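Local coordinates for SusD homolog (Bacteroides thetaiotaomicron, PDB 3EHM), which probably binds mucin O-glycans as a SusD-like outer membrane lipoprotein of a human gut symbiont, at residues G49-N54 against M88-Q93; W81-S86 against E487-A492; A136-G141 against L519-S524. All blocks are in the same frame, centred on the assembly; numbering follows the deposited sequence.

In the fold
The chain enters interaction 1 on helix 47-57. Before that contact closes on helix 85-110, interaction 2 opens at residues 81-86, which lead into the same helix. Interactions 1 and 2 therefore cross. Interaction 3 opens next, at the end of helix 116-140, so it follows interaction 1 in series. Residues 487-492 then close interaction 2 across 400 intervening residues, and 519-524 close interaction 3 later still, so these two cross as well. The three contacts touch. Met-88 and Ala-91 pack on Phe-489, Phe-140 packs on Ala-91, and Phe-489 N probably hydrogen-bonds Val-139 O. Late loops are thus tied to the helices of the N-terminal part.

Interaction 1. Residues G49-N54 against M88-Q93; sequences GNDLQN and MNYAYQ
Asp-51 OD2 is the best-held atom between these helices, gripped by one very short bond. The donor is the hydroxyl of Tyr-90, and OH lies 2.4 Å from OD2. OD2 accepts with its anti lone pair, the one turned away from OD1. Carboxylate and phenol ring stand steeply to each other, with planes 74° apart. Tyr-90 reaches this point because its CG is anti to the backbone N, so the ring extends from helix 85-110 to helix 47-57. The hydroxyl also sits close against the backbone of helix 47-57, with OH 3.3 Å from Asn-50 C.

Asn-54 lies along the same ring, its CG 3.6 Å from Tyr-90 CD2. The two side chains slide past each other in opposite directions, with amide and ring planes only 25° apart. The amide then runs on to Ala-91, where Asn-54 OD1 lies 3.1 Å from Ala-91 CA. Both ends of the amide are fixed by other residues. OD1 accepts from Asn-94 ND2, and ND2 bonds to Glu-78 OE2. This fixes the rotation of the amide beside the ring.

The short helix segments cross at -105°, with 9.9 Å between their axes. Tyr-90 spans the gap at this steep crossing. An alanine here would remove the ring and hydroxyl, and with them the only hydrogen bond between the segments, and would probably loosen the packing beside Asn-54 and the hold between the two helices. Such a short phenol-carboxylate bond is consistent with a strong, charge-assisted interaction with an ionised Asp-51, though the distance may partly reflect coordinate error.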
loop_
_atom_site.group_PDB
_atom_site.type_symbol
_atom_site.label_atom_id
_atom_site.label_comp_id
_atom_site.label_asym_id
_atom_site.label_seq_id
_atom_site.Cartn_x
_atom_site.Cartn_y
_atom_site.Cartn_z
ATOM N N GLY A 49 -0.714 11.500 12.267
ATOM C CA GLY A 49 -0.785 10.126 12.741
ATOM C C GLY A 49 -2.210 9.603 12.762
ATOM O O GLY A 49 -2.451 8.425 12.486
ATOM N N ASN A 50 -3.164 10.466 13.099
ATOM C CA ASN A 50 -4.559 10.049 13.103
ATOM C C ASN A 50 -4.926 9.731 11.653
ATOM O O ASN A 50 -5.642 8.771 11.379
ATOM C CB ASN A 50 -5.486 11.162 13.628
ATOM C CG ASN A 50 -5.317 11.428 15.122
ATOM O OD1 ASN A 50 -4.805 10.592 15.864
ATOM N ND2 ASN A 50 -5.774 12.597 15.566
ATOM N N ASP A 51 -4.416 10.536 10.723
ATOM C CA ASP A 51 -4.706 10.326 9.308
ATOM C C ASP A 51 -4.135 8.993 8.816
ATOM O O ASP A 51 -4.810 8.249 8.108
ATOM C CB ASP A 51 -4.128 11.464 8.465
ATOM C CG ASP A 51 -4.772 12.812 8.757
ATOM O OD1 ASP A 51 -4.298 13.817 8.192
ATOM O OD2 ASP A 51 -5.745 12.876 9.537
ATOM N N LEU A 52 -2.893 8.699 9.189
ATOM C CA LEU A 52 -2.242 7.456 8.772
ATOM C C LEU A 52 -2.975 6.234 9.320
ATOM O O LEU A 52 -2.967 5.167 8.705
ATOM C CB LEU A 52 -0.789 7.432 9.242
ATOM C CG LEU A 52 0.035 6.263 8.696
ATOM C CD1 LEU A 52 0.183 6.419 7.184
ATOM C CD2 LEU A 52 1.396 6.234 9.363
ATOM N N GLN A 53 -3.600 6.387 10.482
ATOM C CA GLN A 53 -4.363 5.287 11.070
ATOM C C GLN A 53 -5.484 4.917 10.110
ATOM O O GLN A 53 -5.726 3.740 9.818
ATOM C CB GLN A 53 -4.987 5.712 12.400
ATOM C CG GLN A 53 -4.169 5.373 13.626
ATOM C CD GLN A 53 -4.971 5.527 14.904
ATOM O OE1 GLN A 53 -4.665 4.900 15.920
ATOM N NE2 GLN A 53 -5.997 6.369 14.864
ATOM N N ASN A 54 -6.155 5.952 9.619
ATOM C CA ASN A 54 -7.284 5.824 8.706
ATOM C C ASN A 54 -6.909 5.211 7.360
ATOM O O ASN A 54 -7.653 4.396 6.813
ATOM C CB ASN A 54 -7.907 7.212 8.493
ATOM C CG ASN A 54 -9.079 7.193 7.528
ATOM O OD1 ASN A 54 -9.097 7.938 6.543
ATOM N ND2 ASN A 54 -10.068 6.355 7.809
HETATM N N MSE A 88 -15.593 7.464 6.453
HETATM C CA MSE A 88 -15.425 7.355 5.006
HETATM C C MSE A 88 -15.199 8.740 4.409
HETATM O O MSE A 88 -14.496 8.894 3.408
HETATM C CB MSE A 88 -16.647 6.689 4.367
HETATM C CG MSE A 88 -16.728 5.199 4.646
HETATM SE SE MSE A 88 -15.113 4.263 4.066
HETATM C CE MSE A 88 -14.176 4.158 5.760
ATOM N N ASN A 89 -15.804 9.750 5.020
ATOM C CA ASN A 89 -15.608 11.119 4.568
ATOM C C ASN A 89 -14.150 11.458 4.887
ATOM O O ASN A 89 -13.454 12.125 4.112
ATOM C CB ASN A 89 -16.543 12.058 5.327
ATOM C CG ASN A 89 -16.190 13.512 5.131
ATOM O OD1 ASN A 89 -15.801 14.203 6.077
ATOM N ND2 ASN A 89 -16.315 13.990 3.901
ATOM N N TYR A 90 -13.698 10.972 6.036
ATOM C CA TYR A 90 -12.333 11.190 6.499
ATOM C C TYR A 90 -11.367 10.517 5.520
ATOM O O TYR A 90 -10.344 11.092 5.151
ATOM C CB TYR A 90 -12.189 10.607 7.906
ATOM C CG TYR A 90 -10.881 10.882 8.617
ATOM C CD1 TYR A 90 -10.242 12.118 8.512
ATOM C CD2 TYR A 90 -10.326 9.925 9.465
ATOM C CE1 TYR A 90 -9.078 12.396 9.245
ATOM C CE2 TYR A 90 -9.176 10.189 10.202
ATOM C CZ TYR A 90 -8.556 11.423 10.092
ATOM O OH TYR A 90 -7.430 11.677 10.847
ATOM N N ALA A 91 -11.719 9.307 5.089
ATOM C CA ALA A 91 -10.901 8.548 4.150
ATOM C C ALA A 91 -10.821 9.255 2.799
ATOM O O ALA A 91 -9.761 9.310 2.178
ATOM C CB ALA A 91 -11.475 7.148 3.973
ATOM N N TYR A 92 -11.947 9.792 2.342
ATOM C CA TYR A 92 -11.969 10.501 1.069
ATOM C C TYR A 92 -11.007 11.686 1.151
ATOM O O TYR A 92 -10.328 12.016 0.182
ATOM C CB TYR A 92 -13.379 11.003 0.756
ATOM C CG TYR A 92 -13.548 11.509 -0.663
ATOM C CD1 TYR A 92 -13.646 10.622 -1.732
ATOM C CD2 TYR A 92 -13.631 12.872 -0.930
ATOM C CE1 TYR A 92 -13.829 11.084 -3.038
ATOM C CE2 TYR A 92 -13.814 13.346 -2.230
ATOM C CZ TYR A 92 -13.913 12.448 -3.278
ATOM O OH TYR A 92 -14.110 12.913 -4.564
ATOM N N GLN A 93 -10.949 12.326 2.313
ATOM C CA GLN A 93 -10.049 13.461 2.484
ATOM C C GLN A 93 -8.590 13.003 2.437
ATOM O O GLN A 93 -7.764 13.586 1.731
ATOM C CB GLN A 93 -10.304 14.162 3.825
ATOM C CG GLN A 93 -11.724 14.678 4.026
ATOM C CD GLN A 93 -11.915 15.335 5.387
ATOM O OE1 GLN A 93 -11.351 14.893 6.391
ATOM N NE2 GLN A 93 -12.722 16.385 5.426
#

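Interaction 2. Residues W81-S86 against E487-A492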
loop_
_atom_site.group_PDB
_atom_site.type_symbol
_atom_site.label_atom_id
_atom_site.label_comp_id
_atom_site.label_asym_id
_atom_site.label_seq_id
_atom_site.Cartn_x
_atom_site.Cartn_y
_atom_site.Cartn_z
ATOM N N TRP A 81 -14.405 -2.957 9.987
ATOM C CA TRP A 81 -15.197 -2.893 8.768
ATOM C C TRP A 81 -16.513 -2.127 8.843
ATOM O O TRP A 81 -17.404 -2.350 8.026
ATOM C CB TRP A 81 -15.463 -4.320 8.269
ATOM C CG TRP A 81 -14.234 -5.202 8.174
ATOM C CD1 TRP A 81 -13.072 -5.086 8.888
ATOM C CD2 TRP A 81 -14.101 -6.395 7.392
ATOM N NE1 TRP A 81 -12.229 -6.136 8.603
ATOM C CE2 TRP A 81 -12.836 -6.954 7.687
ATOM C CE3 TRP A 81 -14.929 -7.048 6.472
ATOM C CZ2 TRP A 81 -12.383 -8.138 7.094
ATOM C CZ3 TRP A 81 -14.477 -8.227 5.881
ATOM C CH2 TRP A 81 -13.214 -8.757 6.197
ATOM N N ASN A 82 -16.645 -1.231 9.816
ATOM C CA ASN A 82 -17.861 -0.435 9.932
ATOM C C ASN A 82 -17.544 0.897 9.255
ATOM O O ASN A 82 -17.021 1.823 9.880
ATOM C CB ASN A 82 -18.223 -0.221 11.404
ATOM C CG ASN A 82 -19.615 0.351 11.582
ATOM O OD1 ASN A 82 -20.118 0.457 12.704
ATOM N ND2 ASN A 82 -20.245 0.727 10.477
ATOM N N PHE A 83 -17.855 0.981 7.966
ATOM C CA PHE A 83 -17.563 2.174 7.184
ATOM C C PHE A 83 -18.579 3.298 7.370
ATOM O O PHE A 83 -19.401 3.565 6.493
ATOM C CB PHE A 83 -17.443 1.798 5.704
ATOM C CG PHE A 83 -16.395 0.744 5.423
ATOM C CD1 PHE A 83 -15.322 0.551 6.293
ATOM C CD2 PHE A 83 -16.457 -0.023 4.263
ATOM C CE1 PHE A 83 -14.325 -0.392 6.008
ATOM C CE2 PHE A 83 -15.463 -0.968 3.967
ATOM C CZ PHE A 83 -14.398 -1.150 4.842
ATOM N N THR A 84 -18.490 3.968 8.514
ATOM C CA THR A 84 -19.400 5.058 8.852
ATOM C C THR A 84 -19.217 6.291 7.983
ATOM O O THR A 84 -18.180 6.477 7.347
ATOM C CB THR A 84 -19.220 5.487 10.306
ATOM O OG1 THR A 84 -17.910 6.041 10.475
ATOM C CG2 THR A 84 -19.383 4.286 11.235
ATOM N N ASP A 85 -20.241 7.137 7.971
ATOM C CA ASP A 85 -20.223 8.359 7.185
ATOM C C ASP A 85 -19.012 9.226 7.545
ATOM O O ASP A 85 -18.289 9.692 6.665
ATOM C CB ASP A 85 -21.512 9.152 7.429
ATOM C CG ASP A 85 -21.831 10.101 6.294
ATOM O OD1 ASP A 85 -22.385 9.643 5.273
ATOM O OD2 ASP A 85 -21.516 11.302 6.419
ATOM N N SER A 86 -18.787 9.431 8.840
ATOM C CA SER A 86 -17.668 10.256 9.282
ATOM C C SER A 86 -16.302 9.683 8.901
ATOM O O SER A 86 -15.437 10.417 8.433
ATOM C CB SER A 86 -17.720 10.465 10.799
ATOM O OG SER A 86 -17.634 9.228 11.477
ATOM N N GLU A 487 -13.337 -5.558 0.213
ATOM C CA GLU A 487 -12.917 -5.449 -1.182
ATOM C C GLU A 487 -12.654 -3.984 -1.547
ATOM O O GLU A 487 -11.995 -3.688 -2.547
ATOM C CB GLU A 487 -13.999 -6.007 -2.117
ATOM C CG GLU A 487 -14.264 -7.509 -2.011
ATOM C CD GLU A 487 -13.107 -8.366 -2.503
ATOM O OE1 GLU A 487 -12.246 -7.855 -3.256
ATOM O OE2 GLU A 487 -13.068 -9.565 -2.146
ATOM N N ARG A 488 -13.167 -3.071 -0.729
ATOM C CA ARG A 488 -13.007 -1.639 -0.985
ATOM C C ARG A 488 -13.656 -0.842 0.131
ATOM O O ARG A 488 -14.416 -1.388 0.927
ATOM C CB ARG A 488 -13.711 -1.264 -2.296
ATOM C CG ARG A 488 -15.238 -1.483 -2.253
ATOM C CD ARG A 488 -15.936 -1.102 -3.565
ATOM N NE ARG A 488 -16.042 0.344 -3.770
ATOM C CZ ARG A 488 -17.011 1.111 -3.274
ATOM N NH1 ARG A 488 -17.977 0.583 -2.535
ATOM N NH2 ARG A 488 -17.017 2.415 -3.518
ATOM N N PHE A 489 -13.347 0.451 0.185
ATOM C CA PHE A 489 -13.970 1.348 1.148
ATOM C C PHE A 489 -15.216 1.807 0.395
ATOM O O PHE A 489 -15.245 1.743 -0.834
ATOM C CB PHE A 489 -13.091 2.580 1.419
ATOM C CG PHE A 489 -12.219 2.468 2.641
ATOM C CD1 PHE A 489 -12.214 1.315 3.420
ATOM C CD2 PHE A 489 -11.394 3.530 3.012
ATOM C CE1 PHE A 489 -11.397 1.219 4.551
ATOM C CE2 PHE A 489 -10.574 3.441 4.140
ATOM C CZ PHE A 489 -10.580 2.282 4.910
ATOM N N ARG A 490 -16.245 2.254 1.107
ATOM C CA ARG A 490 -17.438 2.751 0.430
ATOM C C ARG A 490 -17.449 4.256 0.661
ATOM O O ARG A 490 -16.869 4.738 1.634
ATOM C CB ARG A 490 -18.720 2.137 1.012
ATOM C CG ARG A 490 -19.094 2.666 2.392
ATOM C CD ARG A 490 -20.538 2.349 2.759
ATOM N NE ARG A 490 -20.874 2.899 4.070
ATOM C CZ ARG A 490 -22.111 3.051 4.528
ATOM N NH1 ARG A 490 -23.149 2.692 3.784
ATOM N NH2 ARG A 490 -22.310 3.580 5.730
ATOM N N PHE A 491 -18.082 5.000 -0.235
ATOM C CA PHE A 491 -18.164 6.444 -0.065
ATOM C C PHE A 491 -19.153 6.727 1.054
ATOM O O PHE A 491 -19.996 5.885 1.376
ATOM C CB PHE A 491 -18.643 7.109 -1.356
ATOM C CG PHE A 491 -17.648 7.036 -2.473
ATOM C CD1 PHE A 491 -16.533 7.863 -2.481
ATOM C CD2 PHE A 491 -17.801 6.109 -3.497
ATOM C CE1 PHE A 491 -15.580 7.765 -3.493
ATOM C CE2 PHE A 491 -16.853 6.005 -4.515
ATOM C CZ PHE A 491 -15.742 6.833 -4.509
ATOM N N ALA A 492 -19.034 7.903 1.657
ATOM C CA ALA A 492 -19.936 8.306 2.726
ATOM C C ALA A 492 -21.299 8.575 2.088
ATOM O O ALA A 492 -21.409 9.396 1.178
ATOM C CB ALA A 492 -19.405 9.569 3.402
#
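One carbonyl oxygen takes two nitrogens of the same guanidinium. Phe-83 O accepts from Arg-490 NE at 2.9 Å and from Arg-490 NH2 at 3.0 Å. The oxygen lies at the edge of the guanidinium, near its plane. NE approaches in the carbonyl plane, while NH2 comes from above it. The carbonyl belongs to the centre of an inverse gamma turn, closed by a bond of 2.9 Å from Thr-84 N to Asn-82 O. Arg-490 starts from the crowded position, with CG between the backbone N and the carbonyl carbon (chi1 73°), and then runs extended from CG to NE. Its CG passes alongside Phe-83 CB.

The ring of Phe-83 points on to Phe-489. They form an edge-to-face pair, with the edge of Phe-489 directed at the face of Phe-83. Centroids are 5.0 Å apart and planes 67°. Phe-83 CE2 is 3.2 Å from Arg-488 O. That oxygen and Arg-490 N are buried here without a partner in the model. Further along, Ala-492 CB packs against Asp-85 OD1 at 3.5 Å, while Asp-85 OD2 is bonded to Thr-494.

The late loop 487-492 thus lies against the turn leading into helix 85-110. Thr-84 is its N-cap, with OG1 bonded to Arg-87 N. Met-88, and Tyr-63 of helix 60-63, touch both phenylalanines. Phe-489 bonds by its backbone to Val-139, at the end of helix 116-140.

Interaction 3. Residues A136-G141 against L519-S524; sequences ATDVFG and LWWVRS
In Asp-138, CG is anti to the carbonyl carbon (chi1 -70°), which swings the carboxylate toward Trp-521. Leu-519 has the same first torsion (chi1 -65°), and its CD1 is anti to CA, so the two methyl groups meet the last turn of helix 116-140. A type I beta turn from Leu-519 to Val-522 presents both Leu-519 and Trp-521.

The indole NE1 of Trp-521 donates to Asp-138 OD1 at 3.0 Å, with an N-H...O angle of 141°. Ring and carboxylate stand almost perpendicular, and the donor lies above the carboxylate plane. The benzo edge of the indole also faces the backbone, with CZ2 3.7 Å from Asp-138 O. Leu-519 CB lies over one face of the indole, toward its rim.

Leu-519 CD1 presses on Asp-138 O at 3.2 Å, and CD2 sits 3.6 Å from Gly-141 CA. Gly-141 leaves the helix with positive phi, and a side chain there would clash with CD2. Its carbonyl O accepts from Thr-137 OG1 at 2.6 Å, which secures the helix end.

Outside the segments, Asp-138 OD1 also bonds to Tyr-164 OH, OD2 forms a salt bridge with Arg-214, and Asp-138 O is bonded by Arg-457. A buried carboxylate is thus met by two neutral donors and one cation. This would probably favour the ionised form of Asp-138. The Trp-521 bond and the Leu-519 methyls tie the loop to the end of helix 116-140.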
loop_
_atom_site.group_PDB
_atom_site.type_symbol
_atom_site.label_atom_id
_atom_site.label_comp_id
_atom_site.label_asym_id
_atom_site.label_seq_id
_atom_site.Cartn_x
_atom_site.Cartn_y
_atom_site.Cartn_z
ATOM N N ALA A 136 -6.240 6.259 -4.075
ATOM C CA ALA A 136 -7.651 6.637 -4.001
ATOM C C ALA A 136 -8.538 5.696 -4.809
ATOM O O ALA A 136 -9.513 5.148 -4.290
ATOM C CB ALA A 136 -7.833 8.073 -4.488
ATOM N N THR A 137 -8.211 5.504 -6.080
ATOM C CA THR A 137 -9.022 4.619 -6.904
ATOM C C THR A 137 -8.914 3.168 -6.449
ATOM O O THR A 137 -9.889 2.422 -6.497
ATOM C CB THR A 137 -8.645 4.711 -8.391
ATOM O OG1 THR A 137 -9.471 3.810 -9.139
ATOM C CG2 THR A 137 -7.184 4.355 -8.604
ATOM N N ASP A 138 -7.735 2.766 -5.993
ATOM C CA ASP A 138 -7.553 1.391 -5.536
ATOM C C ASP A 138 -8.292 1.126 -4.233
ATOM O O ASP A 138 -8.534 -0.026 -3.871
ATOM C CB ASP A 138 -6.067 1.069 -5.378
ATOM C CG ASP A 138 -5.353 0.977 -6.713
ATOM O OD1 ASP A 138 -6.054 0.874 -7.745
ATOM O OD2 ASP A 138 -4.103 0.995 -6.736
ATOM N N VAL A 139 -8.658 2.195 -3.533
ATOM C CA VAL A 139 -9.387 2.062 -2.284
ATOM C C VAL A 139 -10.903 2.194 -2.488
ATOM O O VAL A 139 -11.662 1.402 -1.942
ATOM C CB VAL A 139 -8.917 3.116 -1.253
ATOM C CG1 VAL A 139 -9.908 3.206 -0.099
ATOM C CG2 VAL A 139 -7.539 2.733 -0.725
ATOM N N PHE A 140 -11.335 3.180 -3.276
ATOM C CA PHE A 140 -12.769 3.406 -3.515
ATOM C C PHE A 140 -13.306 2.886 -4.849
ATOM O O PHE A 140 -14.492 2.551 -4.960
ATOM C CB PHE A 140 -13.109 4.901 -3.453
ATOM C CG PHE A 140 -12.926 5.531 -2.099
ATOM C CD1 PHE A 140 -11.743 6.183 -1.777
ATOM C CD2 PHE A 140 -13.953 5.505 -1.159
ATOM C CE1 PHE A 140 -11.580 6.805 -0.541
ATOM C CE2 PHE A 140 -13.801 6.125 0.084
ATOM C CZ PHE A 140 -12.609 6.778 0.392
ATOM N N GLY A 141 -12.444 2.842 -5.861
ATOM C CA GLY A 141 -12.871 2.417 -7.183
ATOM C C GLY A 141 -12.987 3.650 -8.071
ATOM O O GLY A 141 -11.969 4.210 -8.478
ATOM N N LEU A 519 -13.506 -4.580 -6.945
ATOM C CA LEU A 519 -13.083 -3.532 -7.852
ATOM C C LEU A 519 -12.758 -4.083 -9.232
ATOM O O LEU A 519 -12.701 -5.295 -9.434
ATOM C CB LEU A 519 -11.899 -2.767 -7.256
ATOM C CG LEU A 519 -12.315 -2.021 -5.979
ATOM C CD1 LEU A 519 -11.124 -1.278 -5.375
ATOM C CD2 LEU A 519 -13.436 -1.041 -6.316
ATOM N N TRP A 520 -12.554 -3.174 -10.175
ATOM C CA TRP A 520 -12.284 -3.518 -11.564
ATOM C C TRP A 520 -11.118 -4.459 -11.858
ATOM O O TRP A 520 -11.259 -5.368 -12.681
ATOM C CB TRP A 520 -12.106 -2.230 -12.374
ATOM C CG TRP A 520 -11.765 -2.461 -13.818
ATOM C CD1 TRP A 520 -12.552 -3.052 -14.770
ATOM C CD2 TRP A 520 -10.540 -2.110 -14.471
ATOM N NE1 TRP A 520 -11.888 -3.089 -15.977
ATOM C CE2 TRP A 520 -10.652 -2.518 -15.820
ATOM C CE3 TRP A 520 -9.357 -1.491 -14.046
ATOM C CZ2 TRP A 520 -9.626 -2.326 -16.748
ATOM C CZ3 TRP A 520 -8.333 -1.300 -14.973
ATOM C CH2 TRP A 520 -8.477 -1.718 -16.308
ATOM N N TRP A 521 -9.975 -4.253 -11.207
ATOM C CA TRP A 521 -8.807 -5.095 -11.471
ATOM C C TRP A 521 -8.747 -6.471 -10.807
ATOM O O TRP A 521 -7.762 -7.192 -10.974
ATOM C CB TRP A 521 -7.508 -4.329 -11.169
ATOM C CG TRP A 521 -7.560 -3.389 -9.989
ATOM C CD1 TRP A 521 -7.414 -2.028 -10.021
ATOM C CD2 TRP A 521 -7.754 -3.737 -8.614
ATOM N NE1 TRP A 521 -7.507 -1.508 -8.752
ATOM C CE2 TRP A 521 -7.716 -2.533 -7.868
ATOM C CE3 TRP A 521 -7.957 -4.947 -7.936
ATOM C CZ2 TRP A 521 -7.875 -2.507 -6.476
ATOM C CZ3 TRP A 521 -8.115 -4.920 -6.548
ATOM C CH2 TRP A 521 -8.072 -3.704 -5.835
ATOM N N VAL A 522 -9.787 -6.855 -10.072
ATOM C CA VAL A 522 -9.767 -8.164 -9.425
ATOM C C VAL A 522 -9.796 -9.228 -10.513
ATOM O O VAL A 522 -10.707 -9.251 -11.338
ATOM C CB VAL A 522 -10.976 -8.361 -8.491
ATOM C CG1 VAL A 522 -10.957 -9.779 -7.911
ATOM C CG2 VAL A 522 -10.934 -7.336 -7.368
ATOM N N ARG A 523 -8.800 -10.106 -10.519
ATOM C CA ARG A 523 -8.728 -11.137 -11.545
ATOM C C ARG A 523 -9.783 -12.219 -11.389
ATOM O O ARG A 523 -10.277 -12.479 -10.290
ATOM C CB ARG A 523 -7.332 -11.772 -11.575
ATOM C CG ARG A 523 -6.985 -12.674 -10.397
ATOM C CD ARG A 523 -5.515 -13.062 -10.483
ATOM N NE ARG A 523 -5.082 -14.012 -9.462
ATOM C CZ ARG A 523 -4.695 -15.258 -9.717
ATOM N NH1 ARG A 523 -4.694 -15.718 -10.961
ATOM N NH2 ARG A 523 -4.277 -16.037 -8.730
ATOM N N SER A 524 -10.130 -12.840 -12.508
ATOM C CA SER A 524 -11.115 -13.909 -12.516
ATOM C C SER A 524 -10.509 -15.155 -11.891
ATOM O O SER A 524 -9.288 -15.333 -11.896
ATOM C CB SER A 524 -11.546 -14.219 -13.951
ATOM O OG SER A 524 -12.211 -13.106 -14.524
#